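Local coordinates for protein tyrosine phosphatase (Orf virus, PDB 5NCR) that acts as a homodimeric tyrosine phosphatase of the dual-specificity family with triple substrate specificity, probably including phosphoserine in proteins, at residues Arg14-Gly19 with Val145-Thr150; Gly19-Leu24 with Phe161-Asn166; Ser89-Leu94 with Lys173-Asp178; His129-Leu132 with Thr137-Gln140. The protein carries 2 engineered substitutions. All blocks are in the same frame, centred on the assembly; numbering follows the deposited sequence.

Interaction 1: Arg14-Gly19 with Val145-Thr150; sequences RCTRAG and VYFLKT
Leu148 reaches across from its helix with one methyl, CD1, and meets the other segment where helix 7-15 runs out. That methyl lies 3.8 Å from Cys15 CB, and Thr16 CG2 comes to 4.0 Å from the same Leu148 CD1, so one methyl serves both neighbouring side chains. The leucine can do this because its CG stands opposite the backbone N (chi1 178°), which swings the branched end out from the helix. Thr16 CG2 also reaches the rim of Phe147, 4.3 Å from Phe147 CE1; the methyl sits at the edge of the ring, near its plane. The two branches of Thr16 part company: the methyl goes into the apolar contact, while OG1, placed between the backbone N and the carbonyl carbon (chi1 56°), turns back to the helix end and hydrogen-bonds to Leu12 O. Arg168 NE of helix 165-177 is hydrogen-bonded to Thr16 OG1 as well. Helix 7-15 thus packs on helix 140-158 of the dual-specificity phosphatase domain right at the dimer interface: Cys15 SG forms the interchain disulfide with Cys15 of the second subunit, and Leu148 of that subunit packs on Cys15 too. Further out, Tyr152 OH bonds to Cys15 O, which ties the last turn of helix 7-15 to helix 140-158. Phe147 packs on Met124, Leu171 and Val176. Within helix 140-158, Thr150 OG1 donates to Tyr146 O over 2.7 Å, and Thr150 N reaches that oxygen from the opposite face of its plane.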
loop_
_atom_site.group_PDB
_atom_site.type_symbol
_atom_site.label_atom_id
_atom_site.label_comp_id
_atom_site.label_asym_id
_atom_site.label_seq_id
_atom_site.Cartn_x
_atom_site.Cartn_y
_atom_site.Cartn_z
ATOM N N ARG B 14 -3.223 -6.630 2.689
ATOM C CA ARG B 14 -1.949 -7.101 2.159
ATOM C C ARG B 14 -0.863 -6.063 2.361
ATOM O O ARG B 14 0.223 -6.463 2.788
ATOM C CB ARG B 14 -2.065 -7.488 0.673
ATOM C CG ARG B 14 -0.975 -8.455 0.259
ATOM C CD ARG B 14 -1.035 -8.800 -1.215
ATOM N NE ARG B 14 0.192 -9.469 -1.653
ATOM C CZ ARG B 14 0.412 -9.899 -2.891
ATOM N NH1 ARG B 14 -0.517 -9.746 -3.828
ATOM N NH2 ARG B 14 1.559 -10.488 -3.202
ATOM N N CYS B 15 -1.120 -4.747 2.027
ATOM C CA CYS B 15 -0.182 -3.620 2.267
ATOM C C CYS B 15 0.317 -3.605 3.727
ATOM O O CYS B 15 1.467 -3.231 3.985
ATOM C CB CYS B 15 -0.839 -2.283 1.947
ATOM S SG CYS B 15 -0.940 -1.888 0.187
ATOM N N THR B 16 -0.563 -3.959 4.671
ATOM C CA THR B 16 -0.272 -3.926 6.105
ATOM C C THR B 16 0.125 -5.302 6.693
ATOM O O THR B 16 0.270 -5.423 7.926
ATOM C CB THR B 16 -1.435 -3.269 6.855
ATOM O OG1 THR B 16 -2.656 -3.951 6.583
ATOM C CG2 THR B 16 -1.573 -1.789 6.549
ATOM N N ARG B 17 0.303 -6.324 5.828
ATOM C CA ARG B 17 0.816 -7.643 6.201
ATOM C C ARG B 17 2.351 -7.433 6.240
ATOM O O ARG B 17 3.041 -7.511 5.225
ATOM C CB ARG B 17 0.416 -8.705 5.165
ATOM C CG ARG B 17 0.743 -10.130 5.567
ATOM C CD ARG B 17 0.210 -11.116 4.557
ATOM N NE ARG B 17 0.407 -12.495 5.006
ATOM C CZ ARG B 17 0.791 -13.498 4.220
ATOM N NH1 ARG B 17 1.038 -13.287 2.933
ATOM N NH2 ARG B 17 0.936 -14.719 4.719
ATOM N N ALA B 18 2.838 -7.035 7.411
ATOM C CA ALA B 18 4.221 -6.652 7.644
ATOM C C ALA B 18 5.178 -7.820 7.943
ATOM O O ALA B 18 6.394 -7.615 8.069
ATOM C CB ALA B 18 4.277 -5.608 8.746
ATOM N N GLY B 19 4.627 -9.028 8.018
ATOM C CA GLY B 19 5.412 -10.215 8.322
ATOM C C GLY B 19 5.654 -10.318 9.819
ATOM O O GLY B 19 5.022 -9.602 10.605
ATOM N N VAL B 145 -4.612 5.447 2.383
ATOM C CA VAL B 145 -3.218 5.854 2.546
ATOM C C VAL B 145 -2.944 6.269 4.021
ATOM O O VAL B 145 -1.877 5.972 4.549
ATOM C CB VAL B 145 -2.852 6.971 1.534
ATOM C CG1 VAL B 145 -1.489 7.581 1.860
ATOM C CG2 VAL B 145 -2.868 6.437 0.100
ATOM N N TYR B 146 -3.896 6.958 4.660
ATOM C CA TYR B 146 -3.718 7.366 6.044
ATOM C C TYR B 146 -3.632 6.126 6.933
ATOM O O TYR B 146 -2.810 6.106 7.832
ATOM C CB TYR B 146 -4.809 8.345 6.523
ATOM C CG TYR B 146 -4.577 8.820 7.947
ATOM C CD1 TYR B 146 -3.694 9.866 8.223
ATOM C CD2 TYR B 146 -5.162 8.160 9.027
ATOM C CE1 TYR B 146 -3.422 10.258 9.541
ATOM C CE2 TYR B 146 -4.885 8.534 10.343
ATOM C CZ TYR B 146 -4.014 9.581 10.596
ATOM O OH TYR B 146 -3.769 9.937 11.903
ATOM N N PHE B 147 -4.474 5.089 6.664
ATOM C CA PHE B 147 -4.486 3.858 7.443
ATOM C C PHE B 147 -3.108 3.188 7.293
ATOM O O PHE B 147 -2.516 2.765 8.274
ATOM C CB PHE B 147 -5.584 2.912 6.944
ATOM C CG PHE B 147 -5.794 1.698 7.836
ATOM C CD1 PHE B 147 -4.914 0.613 7.788
ATOM C CD2 PHE B 147 -6.911 1.609 8.662
ATOM C CE1 PHE B 147 -5.122 -0.517 8.596
ATOM C CE2 PHE B 147 -7.087 0.509 9.512
ATOM C CZ PHE B 147 -6.211 -0.561 9.452
ATOM N N LEU B 148 -2.626 3.107 6.061
ATOM C CA LEU B 148 -1.342 2.542 5.704
ATOM C C LEU B 148 -0.171 3.228 6.443
ATOM O O LEU B 148 0.596 2.546 7.124
ATOM C CB LEU B 148 -1.153 2.619 4.181
ATOM C CG LEU B 148 0.151 2.109 3.633
ATOM C CD1 LEU B 148 0.384 0.623 3.989
ATOM C CD2 LEU B 148 0.218 2.342 2.170
ATOM N N LYS B 149 -0.065 4.556 6.319
ATOM C CA LYS B 149 0.988 5.378 6.913
ATOM C C LYS B 149 0.943 5.255 8.452
ATOM O O LYS B 149 1.981 5.032 9.053
ATOM C CB LYS B 149 0.821 6.831 6.445
ATOM C CG LYS B 149 1.824 7.850 6.972
ATOM C CD LYS B 149 1.642 9.200 6.237
ATOM C CE LYS B 149 1.876 10.432 7.088
ATOM N NZ LYS B 149 3.316 10.773 7.185
ATOM N N THR B 150 -0.250 5.335 9.053
ATOM C CA THR B 150 -0.461 5.284 10.496
ATOM C C THR B 150 -0.119 3.905 11.060
ATOM O O THR B 150 0.485 3.822 12.116
ATOM C CB THR B 150 -1.895 5.718 10.829
ATOM O OG1 THR B 150 -2.095 7.003 10.241
ATOM C CG2 THR B 150 -2.165 5.777 12.315
#

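Interaction 2: Gly19-Leu24 with Phe161-Asn166; sequences GPPLAL and FLENAN
Pro21 and Glu163 run past each other in opposite directions, the proline ring bearing on the carboxylate end of the glutamate. The nearest pair is Pro21 CG and Glu163 CD at 4.2 Å, a loose touch at the protein surface. Beside it, Gly19 O lies 3.5 Å from Glu163 OE1; both are acceptors, so this proximity brings no bond, and the carboxylate owes its position to other partners. The bend at chi2 (-60°) curls the side chain back toward the start of its own segment, where Phe161 N donates to Glu163 OE2 over 2.7 Å with an N-H...O angle of 165°. That bond uses the anti lone pair of OE2, and Arg155 NE makes a salt bridge to the same oxygen, so OE2 is held by two donors, which helps to set the rotation of the carboxylate. Pro21 also rests on Ala160, which places the loop after helix 7-15 over the turn that leads into helix 165-177. Glu163 touches Val116 and Asn117, which by sequence belong to the phosphate-binding P-loop of this enzyme family. Next to it, Asn164 accepts from Phe167 N through OD1, the classic asparagine N-cap at the start of an alpha helix.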
loop_
_atom_site.group_PDB
_atom_site.type_symbol
_atom_site.label_atom_id
_atom_site.label_comp_id
_atom_site.label_asym_id
_atom_site.label_seq_id
_atom_site.Cartn_x
_atom_site.Cartn_y
_atom_site.Cartn_z
ATOM N N GLY B 19 4.627 -9.028 8.018
ATOM C CA GLY B 19 5.412 -10.215 8.322
ATOM C C GLY B 19 5.654 -10.318 9.819
ATOM O O GLY B 19 5.022 -9.602 10.605
ATOM N N PRO B 20 6.601 -11.177 10.251
ATOM C CA PRO B 20 6.846 -11.334 11.702
ATOM C C PRO B 20 7.461 -10.112 12.386
ATOM O O PRO B 20 8.315 -9.454 11.801
ATOM C CB PRO B 20 7.807 -12.520 11.783
ATOM C CG PRO B 20 8.404 -12.615 10.462
ATOM C CD PRO B 20 7.432 -12.098 9.456
ATOM N N PRO B 21 7.064 -9.816 13.640
ATOM C CA PRO B 21 7.672 -8.683 14.356
ATOM C C PRO B 21 9.165 -8.905 14.570
ATOM O O PRO B 21 9.588 -10.035 14.838
ATOM C CB PRO B 21 6.937 -8.685 15.700
ATOM C CG PRO B 21 5.728 -9.523 15.498
ATOM C CD PRO B 21 6.082 -10.527 14.493
ATOM N N LEU B 22 9.960 -7.850 14.394
ATOM C CA LEU B 22 11.408 -7.897 14.582
ATOM C C LEU B 22 11.812 -7.264 15.929
ATOM O O LEU B 22 12.986 -7.254 16.287
ATOM C CB LEU B 22 12.163 -7.317 13.374
ATOM C CG LEU B 22 11.818 -7.997 12.015
ATOM C CD1 LEU B 22 12.482 -7.300 10.855
ATOM C CD2 LEU B 22 12.163 -9.469 12.018
ATOM N N ALA B 23 10.802 -6.789 16.683
ATOM C CA ALA B 23 10.894 -6.258 18.050
ATOM C C ALA B 23 9.518 -6.379 18.694
ATOM O O ALA B 23 8.514 -6.407 17.982
ATOM C CB ALA B 23 11.351 -4.811 18.052
ATOM N N LEU B 24 9.469 -6.520 20.016
ATOM C CA LEU B 24 8.194 -6.597 20.723
ATOM C C LEU B 24 7.993 -5.307 21.510
ATOM O O LEU B 24 8.996 -4.664 21.843
ATOM C CB LEU B 24 8.092 -7.846 21.620
ATOM C CG LEU B 24 7.914 -9.209 20.896
ATOM C CD1 LEU B 24 7.586 -10.306 21.888
ATOM C CD2 LEU B 24 6.817 -9.149 19.792
ATOM N N PHE B 161 2.428 -4.728 16.140
ATOM C CA PHE B 161 1.217 -3.929 16.259
ATOM C C PHE B 161 0.173 -4.435 15.302
ATOM O O PHE B 161 0.415 -4.440 14.097
ATOM C CB PHE B 161 1.536 -2.429 15.990
ATOM C CG PHE B 161 0.313 -1.537 15.878
ATOM C CD1 PHE B 161 -0.416 -1.184 17.005
ATOM C CD2 PHE B 161 -0.083 -1.027 14.641
ATOM C CE1 PHE B 161 -1.550 -0.361 16.897
ATOM C CE2 PHE B 161 -1.197 -0.184 14.536
ATOM C CZ PHE B 161 -1.938 0.126 15.658
ATOM N N LEU B 162 -0.985 -4.846 15.819
ATOM C CA LEU B 162 -2.118 -5.255 14.995
ATOM C C LEU B 162 -1.748 -6.275 13.902
ATOM O O LEU B 162 -1.990 -6.072 12.711
ATOM C CB LEU B 162 -2.748 -3.971 14.435
ATOM C CG LEU B 162 -4.123 -4.018 13.777
ATOM C CD1 LEU B 162 -5.158 -4.767 14.615
ATOM C CD2 LEU B 162 -4.558 -2.620 13.459
ATOM N N GLU B 163 -1.107 -7.351 14.331
ATOM C CA GLU B 163 -0.644 -8.442 13.487
ATOM C C GLU B 163 -1.834 -9.292 13.067
ATOM O O GLU B 163 -1.852 -9.840 11.964
ATOM C CB GLU B 163 0.424 -9.284 14.240
ATOM C CG GLU B 163 1.578 -8.457 14.821
ATOM C CD GLU B 163 2.386 -7.675 13.806
ATOM O OE1 GLU B 163 2.611 -8.222 12.708
ATOM O OE2 GLU B 163 2.763 -6.515 14.086
ATOM N N ASN B 164 -2.840 -9.381 13.945
ATOM C CA ASN B 164 -4.083 -10.103 13.730
ATOM C C ASN B 164 -4.782 -9.502 12.485
ATOM O O ASN B 164 -5.290 -8.375 12.524
ATOM C CB ASN B 164 -4.969 -9.989 14.978
ATOM C CG ASN B 164 -6.223 -10.804 14.923
ATOM O OD1 ASN B 164 -6.928 -10.839 13.933
ATOM N ND2 ASN B 164 -6.537 -11.485 15.990
ATOM N N ALA B 165 -4.732 -10.259 11.371
ATOM C CA ALA B 165 -5.303 -9.901 10.070
ATOM C C ALA B 165 -6.823 -9.759 10.134
ATOM O O ALA B 165 -7.357 -8.880 9.488
ATOM C CB ALA B 165 -4.916 -10.932 9.033
ATOM N N ASN B 166 -7.508 -10.569 10.968
ATOM C CA ASN B 166 -8.959 -10.524 11.183
ATOM C C ASN B 166 -9.394 -9.144 11.703
ATOM O O ASN B 166 -10.308 -8.528 11.144
ATOM C CB ASN B 166 -9.402 -11.664 12.135
ATOM C CG ASN B 166 -10.753 -11.508 12.822
ATOM O OD1 ASN B 166 -10.876 -11.653 14.051
ATOM N ND2 ASN B 166 -11.796 -11.246 12.060
#

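Interaction 3: Ser89-Leu94 with Lys173-Asp178; sequences SIMPAL and KMFVCD
Met174 lays its thioether across the side of helix 90-103, overlapping Met91 and Pro92 at once. Its sulfur, Met174 SD, is 3.6 Å from Met91 CB, while the terminal methyl turns toward the proline ring and brings Met174 CE to 3.8 Å from Pro92 CG. The kink at the last torsion (chi3 -85°) is what divides the work in this way, SD on one residue and CE on the next. Phe175 supplies the second layer. Its ring meets Met91 edge-on: Met91 CG lies in the plane of the ring, 3.9 Å from Phe175 CE2, and the two side chains cross at about a right angle. The sulfur end of Met91 then bends away from the contact. One face of the same ring is covered by its neighbour Met174, whose CG stands 3.7 Å above the plane, offset toward the rim. Phe175 also packs on Met128, His129 and Leu132, so the ring joins helix 118-134 to Met91 of helix 90-103. The axes of 90-94 and 173-177 are 12.0 Å apart and inclined at 74°, a steep crossing bridged by long side chains. The last turn of helix 165-177 is widened to a pi-type turn, closed by Asp178 N bonding to Lys173 O at 3.0 Å. With thioethers, a proline ring and an aromatic edge as the touching groups, cohesion here comes from dispersion and the burial of apolar surface, with little directional constraint.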
loop_
_atom_site.group_PDB
_atom_site.type_symbol
_atom_site.label_atom_id
_atom_site.label_comp_id
_atom_site.label_asym_id
_atom_site.label_seq_id
_atom_site.Cartn_x
_atom_site.Cartn_y
_atom_site.Cartn_z
ATOM N N SER B 89 -18.877 -4.285 16.382
ATOM C CA SER B 89 -19.823 -3.555 17.254
ATOM C C SER B 89 -19.133 -2.943 18.502
ATOM O O SER B 89 -19.609 -1.939 19.036
ATOM C CB SER B 89 -21.047 -4.392 17.606
ATOM O OG SER B 89 -20.704 -5.610 18.240
ATOM N N ILE B 90 -17.968 -3.463 18.897
ATOM C CA ILE B 90 -17.190 -2.917 20.023
ATOM C C ILE B 90 -16.501 -1.591 19.618
ATOM O O ILE B 90 -16.471 -0.632 20.402
ATOM C CB ILE B 90 -16.146 -3.968 20.492
ATOM C CG1 ILE B 90 -16.809 -5.101 21.292
ATOM C CG2 ILE B 90 -14.957 -3.346 21.270
ATOM C CD1 ILE B 90 -15.992 -6.421 21.278
ATOM N N MET B 91 -15.925 -1.559 18.398
ATOM C CA MET B 91 -15.151 -0.414 17.914
ATOM C C MET B 91 -15.894 0.930 17.908
ATOM O O MET B 91 -15.319 1.873 18.441
ATOM C CB MET B 91 -14.523 -0.683 16.539
ATOM C CG MET B 91 -13.176 0.010 16.361
ATOM S SD MET B 91 -12.006 -0.183 17.763
ATOM C CE MET B 91 -11.784 -1.926 17.827
ATOM N N PRO B 92 -17.133 1.073 17.377
ATOM C CA PRO B 92 -17.791 2.397 17.422
ATOM C C PRO B 92 -17.950 2.941 18.842
ATOM O O PRO B 92 -17.711 4.123 19.061
ATOM C CB PRO B 92 -19.149 2.155 16.748
ATOM C CG PRO B 92 -18.934 0.946 15.895
ATOM C CD PRO B 92 -17.998 0.079 16.699
ATOM N N ALA B 93 -18.325 2.085 19.802
ATOM C CA ALA B 93 -18.483 2.493 21.202
ATOM C C ALA B 93 -17.155 2.794 21.835
ATOM O O ALA B 93 -17.032 3.792 22.532
ATOM C CB ALA B 93 -19.228 1.436 21.996
ATOM N N LEU B 94 -16.140 1.972 21.556
ATOM C CA LEU B 94 -14.818 2.166 22.111
ATOM C C LEU B 94 -14.140 3.457 21.621
ATOM O O LEU B 94 -13.599 4.195 22.438
ATOM C CB LEU B 94 -13.952 0.939 21.880
ATOM C CG LEU B 94 -12.625 0.866 22.581
ATOM C CD1 LEU B 94 -12.724 1.326 24.055
ATOM C CD2 LEU B 94 -12.057 -0.516 22.455
ATOM N N LYS B 173 -12.330 -2.245 6.901
ATOM C CA LYS B 173 -13.746 -2.186 6.476
ATOM C C LYS B 173 -14.477 -0.997 7.092
ATOM O O LYS B 173 -15.139 -0.231 6.393
ATOM C CB LYS B 173 -14.509 -3.470 6.842
ATOM C CG LYS B 173 -14.194 -4.700 6.005
ATOM C CD LYS B 173 -14.676 -4.656 4.566
ATOM C CE LYS B 173 -16.117 -5.073 4.344
ATOM N NZ LYS B 173 -16.430 -5.092 2.891
ATOM N N MET B 174 -14.321 -0.833 8.395
ATOM C CA MET B 174 -14.961 0.222 9.156
ATOM C C MET B 174 -14.445 1.647 8.856
ATOM O O MET B 174 -15.259 2.549 8.720
ATOM C CB MET B 174 -14.831 -0.128 10.650
ATOM C CG MET B 174 -15.386 0.883 11.604
ATOM S SD MET B 174 -15.684 0.081 13.205
ATOM C CE MET B 174 -17.342 -0.616 12.863
ATOM N N PHE B 175 -13.121 1.858 8.812
ATOM C CA PHE B 175 -12.550 3.206 8.704
ATOM C C PHE B 175 -12.007 3.581 7.328
ATOM O O PHE B 175 -11.749 4.766 7.063
ATOM C CB PHE B 175 -11.480 3.441 9.778
ATOM C CG PHE B 175 -12.012 3.347 11.188
ATOM C CD1 PHE B 175 -12.752 4.392 11.743
ATOM C CD2 PHE B 175 -11.769 2.221 11.965
ATOM C CE1 PHE B 175 -13.249 4.305 13.051
ATOM C CE2 PHE B 175 -12.260 2.137 13.277
ATOM C CZ PHE B 175 -12.965 3.194 13.823
ATOM N N VAL B 176 -11.894 2.617 6.435
ATOM C CA VAL B 176 -11.413 2.931 5.082
ATOM C C VAL B 176 -12.525 2.770 4.085
ATOM O O VAL B 176 -12.801 3.701 3.343
ATOM C CB VAL B 176 -10.121 2.170 4.676
ATOM C CG1 VAL B 176 -9.768 2.385 3.192
ATOM C CG2 VAL B 176 -8.968 2.547 5.593
ATOM N N CYS B 177 -13.160 1.596 4.067
ATOM C CA CYS B 177 -14.240 1.294 3.138
ATOM C C CYS B 177 -15.501 2.097 3.411
ATOM O O CYS B 177 -15.989 2.772 2.497
ATOM C CB CYS B 177 -14.527 -0.202 3.111
ATOM S SG CYS B 177 -13.110 -1.206 2.619
ATOM N N ASP B 178 -16.028 2.018 4.641
ATOM C CA ASP B 178 -17.236 2.750 5.028
ATOM C C ASP B 178 -16.924 4.250 5.133
ATOM O O ASP B 178 -15.818 4.616 5.546
ATOM C CB ASP B 178 -17.825 2.201 6.345
ATOM C CG ASP B 178 -18.156 0.709 6.371
ATOM O OD1 ASP B 178 -18.131 0.068 5.290
ATOM O OD2 ASP B 178 -18.446 0.182 7.478
#

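Interaction 4: His129-Leu132 with Thr137-Gln140; sequences HKRL and TMTQ
Met138 is stretched out almost straight: its CG stands opposite the backbone N (chi1 -157°) and the chain stays extended beyond it, so the thioether projects from the connecting loop onto the end of helix 118-134. Arg131 does the reverse, folding at chi2 (57°) so that its CG meets the methionine sulfur, while Met138 CE also lies near the guanidinium, obliquely to its plane. Arg131 CG comes to 3.9 Å from Met138 SD, and the two chains cross at about a right angle. Leu132 takes the root of the same side chain: its CD2 lies 3.8 Å from Met138 CB and 4.0 Å from Met138 SD, again crossing nearly square. The methionine is thus gripped along its length, CB by the leucine and sulfur by both neighbours. Tyr146 of helix 140-158 touches both Arg131 and Met138, so the long side chain is caught between the two helices that its loop joins. The backbone here is held as well, since Met138 O accepts from Arg143 NH1. One residue on, Thr139 takes the N-cap position of helix 140-158, with OG1 bonded to Ala142 N, and Thr137 OG1 is hydrogen-bonded to Asn135 OD1, earlier in the loop. This is a short connection between two successive helices in which a loop methionine packs against both of the helices it links. The polar groups of the loop look after its backbone and the following helix start, while the contact itself is apolar, relying on a polarisable sulfur and on the methylene part of an arginine.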
loop_
_atom_site.group_PDB
_atom_site.type_symbol
_atom_site.label_atom_id
_atom_site.label_comp_id
_atom_site.label_asym_id
_atom_site.label_seq_id
_atom_site.Cartn_x
_atom_site.Cartn_y
_atom_site.Cartn_z
ATOM N N HIS B 129 -10.465 7.216 13.860
ATOM C CA HIS B 129 -11.613 8.006 14.294
ATOM C C HIS B 129 -11.230 9.464 14.548
ATOM O O HIS B 129 -11.952 10.364 14.124
ATOM C CB HIS B 129 -12.208 7.420 15.571
ATOM C CG HIS B 129 -13.383 8.192 16.070
ATOM N ND1 HIS B 129 -13.277 9.043 17.163
ATOM C CD2 HIS B 129 -14.644 8.248 15.590
ATOM C CE1 HIS B 129 -14.484 9.554 17.329
ATOM N NE2 HIS B 129 -15.335 9.105 16.411
ATOM N N LYS B 130 -10.108 9.690 15.243
ATOM C CA LYS B 130 -9.641 11.029 15.566
ATOM C C LYS B 130 -9.316 11.824 14.300
ATOM O O LYS B 130 -9.724 12.973 14.186
ATOM C CB LYS B 130 -8.454 10.952 16.540
ATOM C CG LYS B 130 -7.918 12.307 16.942
ATOM C CD LYS B 130 -7.040 12.256 18.162
ATOM C CE LYS B 130 -6.323 13.596 18.330
ATOM N NZ LYS B 130 -5.298 13.856 17.270
ATOM N N ARG B 131 -8.645 11.189 13.337
ATOM C CA ARG B 131 -8.310 11.805 12.051
ATOM C C ARG B 131 -9.567 12.182 11.269
ATOM O O ARG B 131 -9.644 13.309 10.761
ATOM C CB ARG B 131 -7.414 10.876 11.221
ATOM C CG ARG B 131 -6.913 11.492 9.902
ATOM C CD ARG B 131 -6.146 12.785 10.136
ATOM N NE ARG B 131 -5.609 13.327 8.905
ATOM C CZ ARG B 131 -4.359 13.743 8.772
ATOM N NH1 ARG B 131 -3.519 13.680 9.799
ATOM N NH2 ARG B 131 -3.937 14.236 7.613
ATOM N N LEU B 132 -10.557 11.274 11.213
ATOM C CA LEU B 132 -11.839 11.497 10.531
ATOM C C LEU B 132 -12.695 12.549 11.221
ATOM O O LEU B 132 -13.468 13.235 10.555
ATOM C CB LEU B 132 -12.619 10.180 10.298
ATOM C CG LEU B 132 -11.898 9.193 9.357
ATOM C CD1 LEU B 132 -12.458 7.808 9.451
ATOM C CD2 LEU B 132 -11.874 9.708 7.941
ATOM N N THR B 137 -14.261 14.982 5.596
ATOM C CA THR B 137 -14.432 14.877 4.143
ATOM C C THR B 137 -13.439 13.894 3.509
ATOM O O THR B 137 -13.529 13.637 2.303
ATOM C CB THR B 137 -14.297 16.266 3.478
ATOM O OG1 THR B 137 -12.905 16.605 3.374
ATOM C CG2 THR B 137 -15.105 17.360 4.187
ATOM N N MET B 138 -12.460 13.416 4.294
ATOM C CA MET B 138 -11.379 12.528 3.863
ATOM C C MET B 138 -11.871 11.456 2.887
ATOM O O MET B 138 -12.775 10.715 3.240
ATOM C CB MET B 138 -10.695 11.923 5.082
ATOM C CG MET B 138 -9.305 11.470 4.813
ATOM S SD MET B 138 -8.481 11.121 6.366
ATOM C CE MET B 138 -6.912 10.782 5.784
ATOM N N THR B 139 -11.343 11.434 1.647
ATOM C CA THR B 139 -11.812 10.480 0.615
ATOM C C THR B 139 -11.393 9.056 0.938
ATOM O O THR B 139 -10.545 8.874 1.804
ATOM C CB THR B 139 -11.322 10.873 -0.782
ATOM O OG1 THR B 139 -9.902 10.711 -0.834
ATOM C CG2 THR B 139 -11.744 12.273 -1.172
ATOM N N GLN B 140 -11.998 8.052 0.257
ATOM C CA GLN B 140 -11.660 6.643 0.471
ATOM C C GLN B 140 -10.161 6.378 0.160
ATOM O O GLN B 140 -9.511 5.843 1.049
ATOM C CB GLN B 140 -12.615 5.711 -0.274
ATOM C CG GLN B 140 -12.467 4.242 0.087
ATOM C CD GLN B 140 -13.444 3.407 -0.694
ATOM O OE1 GLN B 140 -13.303 3.240 -1.912
ATOM N NE2 GLN B 140 -14.480 2.896 -0.022
#

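How the interactions relate
From the N terminus, helix 7-15 and the loop behind it are tied first: interaction 1 closes a long loop from 14-19 to helix 140-158, and interaction 2, sharing Gly19 with it, closes another from 19-24 to the turn just before helix 165-177. Interaction 3 closes a shorter one, joining helix 90-103 to the far end of helix 165-177. Interactions 1, 2 and 3 cross one another along the chain, and interaction 4, the short closure between helices 118-134 and 140-158, nests inside all three. Interaction 1 touches interaction 3 through Phe147 and Val176 and interaction 4 through Tyr146, while a probable hydrogen bond from Gln140 NE2 to Cys177 O links interactions 3 and 4.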